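Local coordinates for putative periplasmic or exported protein (Salmonella enterica subsp. enterica serovar Typhimurium, PDB 4GQZ) that probably binds copper in the bacterial periplasm and so contributes to copper resistance, at residues 63-68 / 121-126. Residues are numbered along the deposited sequence; the frame is centred on the assembly and turned at random.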
loop_
_atom_site.group_PDB
_atom_site.type_symbol
_atom_site.label_atom_id
_atom_site.label_comp_id
_atom_site.label_asym_id
_atom_site.label_seq_id
_atom_site.Cartn_x
_atom_site.Cartn_y
_atom_site.Cartn_z
ATOM N N LYS B 63 4.130 1.139 -4.033
ATOM C CA LYS B 63 5.497 0.681 -4.246
ATOM C C LYS B 63 5.573 -0.784 -4.659
ATOM O O LYS B 63 4.815 -1.628 -4.162
ATOM C CB LYS B 63 6.311 0.871 -2.969
ATOM C CG LYS B 63 6.431 2.317 -2.525
ATOM C CD LYS B 63 7.294 3.087 -3.502
ATOM C CE LYS B 63 7.538 4.519 -3.016
ATOM N NZ LYS B 63 6.253 5.182 -2.646
ATOM N N PHE B 64 6.512 -1.077 -5.551
ATOM C CA PHE B 64 6.809 -2.439 -5.976
ATOM C C PHE B 64 7.821 -3.055 -4.997
ATOM O O PHE B 64 8.808 -2.411 -4.602
ATOM C CB PHE B 64 7.398 -2.352 -7.385
ATOM C CG PHE B 64 7.688 -3.678 -8.034
ATOM C CD1 PHE B 64 8.821 -4.401 -7.702
ATOM C CD2 PHE B 64 6.858 -4.161 -9.031
ATOM C CE1 PHE B 64 9.104 -5.598 -8.330
ATOM C CE2 PHE B 64 7.142 -5.346 -9.670
ATOM C CZ PHE B 64 8.254 -6.069 -9.316
ATOM N N TYR B 65 7.584 -4.299 -4.598
ATOM C CA TYR B 65 8.524 -5.008 -3.737
ATOM C C TYR B 65 9.399 -5.948 -4.535
ATOM O O TYR B 65 8.916 -6.907 -5.144
ATOM C CB TYR B 65 7.777 -5.825 -2.700
ATOM C CG TYR B 65 8.633 -6.398 -1.578
ATOM C CD1 TYR B 65 9.168 -5.572 -0.604
ATOM C CD2 TYR B 65 8.839 -7.772 -1.456
ATOM C CE1 TYR B 65 9.913 -6.086 0.452
ATOM C CE2 TYR B 65 9.587 -8.301 -0.395
ATOM C CZ TYR B 65 10.116 -7.438 0.551
ATOM O OH TYR B 65 10.860 -7.916 1.604
ATOM N N LEU B 66 10.695 -5.676 -4.514
ATOM C CA LEU B 66 11.667 -6.585 -5.082
ATOM C C LEU B 66 12.478 -7.247 -3.964
ATOM O O LEU B 66 13.088 -6.563 -3.132
ATOM C CB LEU B 66 12.582 -5.803 -6.012
ATOM C CG LEU B 66 13.708 -6.605 -6.655
ATOM C CD1 LEU B 66 13.151 -7.713 -7.557
ATOM C CD2 LEU B 66 14.630 -5.649 -7.412
ATOM N N SER B 67 12.504 -8.578 -3.939
ATOM C CA SER B 67 13.323 -9.278 -2.938
ATOM C C SER B 67 14.435 -10.043 -3.648
ATOM O O SER B 67 14.176 -10.812 -4.571
ATOM C CB SER B 67 12.450 -10.194 -2.054
ATOM O OG SER B 67 13.155 -10.654 -0.899
ATOM N N PHE B 68 15.683 -9.810 -3.255
ATOM C CA PHE B 68 16.787 -10.448 -3.953
ATOM C C PHE B 68 17.742 -11.166 -3.002
ATOM O O PHE B 68 17.842 -10.825 -1.812
ATOM C CB PHE B 68 17.533 -9.397 -4.794
ATOM C CG PHE B 68 18.045 -8.235 -3.997
ATOM C CD1 PHE B 68 17.244 -7.128 -3.765
ATOM C CD2 PHE B 68 19.343 -8.237 -3.503
ATOM C CE1 PHE B 68 17.717 -6.043 -3.038
ATOM C CE2 PHE B 68 19.824 -7.162 -2.776
ATOM C CZ PHE B 68 19.002 -6.058 -2.542
ATOM N N GLY B 121 14.809 -7.152 0.877
ATOM C CA GLY B 121 13.705 -6.568 0.136
ATOM C C GLY B 121 13.815 -5.053 0.012
ATOM O O GLY B 121 14.198 -4.377 0.968
ATOM N N VAL B 122 13.527 -4.513 -1.172
ATOM C CA VAL B 122 13.432 -3.061 -1.316
ATOM C C VAL B 122 12.087 -2.644 -1.888
ATOM O O VAL B 122 11.482 -3.371 -2.677
ATOM C CB VAL B 122 14.549 -2.479 -2.200
ATOM C CG1 VAL B 122 15.895 -2.635 -1.511
ATOM C CG2 VAL B 122 14.567 -3.166 -3.569
ATOM N N TRP B 123 11.635 -1.457 -1.501
ATOM C CA TRP B 123 10.391 -0.909 -2.009
ATOM C C TRP B 123 10.697 0.166 -3.038
ATOM O O TRP B 123 11.360 1.167 -2.741
ATOM C CB TRP B 123 9.569 -0.347 -0.853
ATOM C CG TRP B 123 9.053 -1.424 0.085
ATOM C CD1 TRP B 123 9.613 -1.827 1.275
ATOM C CD2 TRP B 123 7.874 -2.220 -0.090
ATOM N NE1 TRP B 123 8.852 -2.822 1.839
ATOM C CE2 TRP B 123 7.776 -3.078 1.028
ATOM C CE3 TRP B 123 6.897 -2.293 -1.085
ATOM C CZ2 TRP B 123 6.740 -4.004 1.171
ATOM C CZ3 TRP B 123 5.867 -3.203 -0.941
ATOM C CH2 TRP B 123 5.798 -4.054 0.180
ATOM N N LEU B 124 10.209 -0.040 -4.255
ATOM C CA LEU B 124 10.660 0.743 -5.397
ATOM C C LEU B 124 9.473 1.404 -6.104
ATOM O O LEU B 124 8.361 0.871 -6.089
ATOM C CB LEU B 124 11.412 -0.176 -6.370
ATOM C CG LEU B 124 12.696 -0.853 -5.871
ATOM C CD1 LEU B 124 13.249 -1.781 -6.918
ATOM C CD2 LEU B 124 13.747 0.191 -5.525
ATOM N N PRO B 125 9.708 2.571 -6.727
ATOM C CA PRO B 125 8.660 3.198 -7.548
ATOM C C PRO B 125 8.230 2.230 -8.640
ATOM O O PRO B 125 9.062 1.466 -9.129
ATOM C CB PRO B 125 9.366 4.402 -8.187
ATOM C CG PRO B 125 10.626 4.615 -7.394
ATOM C CD PRO B 125 10.999 3.285 -6.804
ATOM N N ARG B 126 6.952 2.240 -8.997
ATOM C CA ARG B 126 6.449 1.351 -10.040
ATOM C C ARG B 126 6.779 1.877 -11.433
ATOM O O ARG B 126 7.012 3.069 -11.612
ATOM C CB ARG B 126 4.930 1.176 -9.888
ATOM C CG ARG B 126 4.548 0.395 -8.647
ATOM C CD ARG B 126 3.037 0.214 -8.511
ATOM N NE ARG B 126 2.713 -0.647 -7.374
ATOM C CZ ARG B 126 2.832 -1.971 -7.373
ATOM N NH1 ARG B 126 3.284 -2.617 -8.443
ATOM N NH2 ARG B 126 2.495 -2.663 -6.296
#
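Tyr65 and Trp123 face each other as a non-hydrogen-bonded pair and show how two neighbouring strands can pack one face with aromatic rings. The tyrosine CG stands anti to the backbone N (chi1 -169°), which swings the ring toward the indole; chi2 turns CD1 over its centre, 3.3 Å from Trp123 CE2, while Tyr65 CB lies over the six-membered ring in a CH-pi contact. The ring planes are inclined at 49°. Tyr65 OH reaches Gly121 CA at 3.5 Å, where glycine has no side chain to obstruct it, and bonds to Asp28; Trp123 NE1 bonds to Asp25, and Val24 of the same helix 20-28 touches both side chains. The backbones form an antiparallel beta ladder at one side of a small mixed sheet, whose other edge is strand 154-155, with Cys154 disulfide-bonded to Cys78. Phe64 N donates to Leu124 O at 2.7 Å and Leu66 N to Val122 O at 3.1 Å, and each bond is returned by its reciprocal. Packing is looser on the opposite face: Leu66 CD2 meets Leu124 CD1 at 4.1 Å, and Phe68 CE1, at the ring edge, comes to 4.2 Å from Val122 CG1. At the partly exposed Lys63 end, one face of the Arg126 guanidinium lies loosely over Phe64 N; its NE and NH1 are held by Gly61 O and Ser44 O, and Thr19 of the second subunit packs against it.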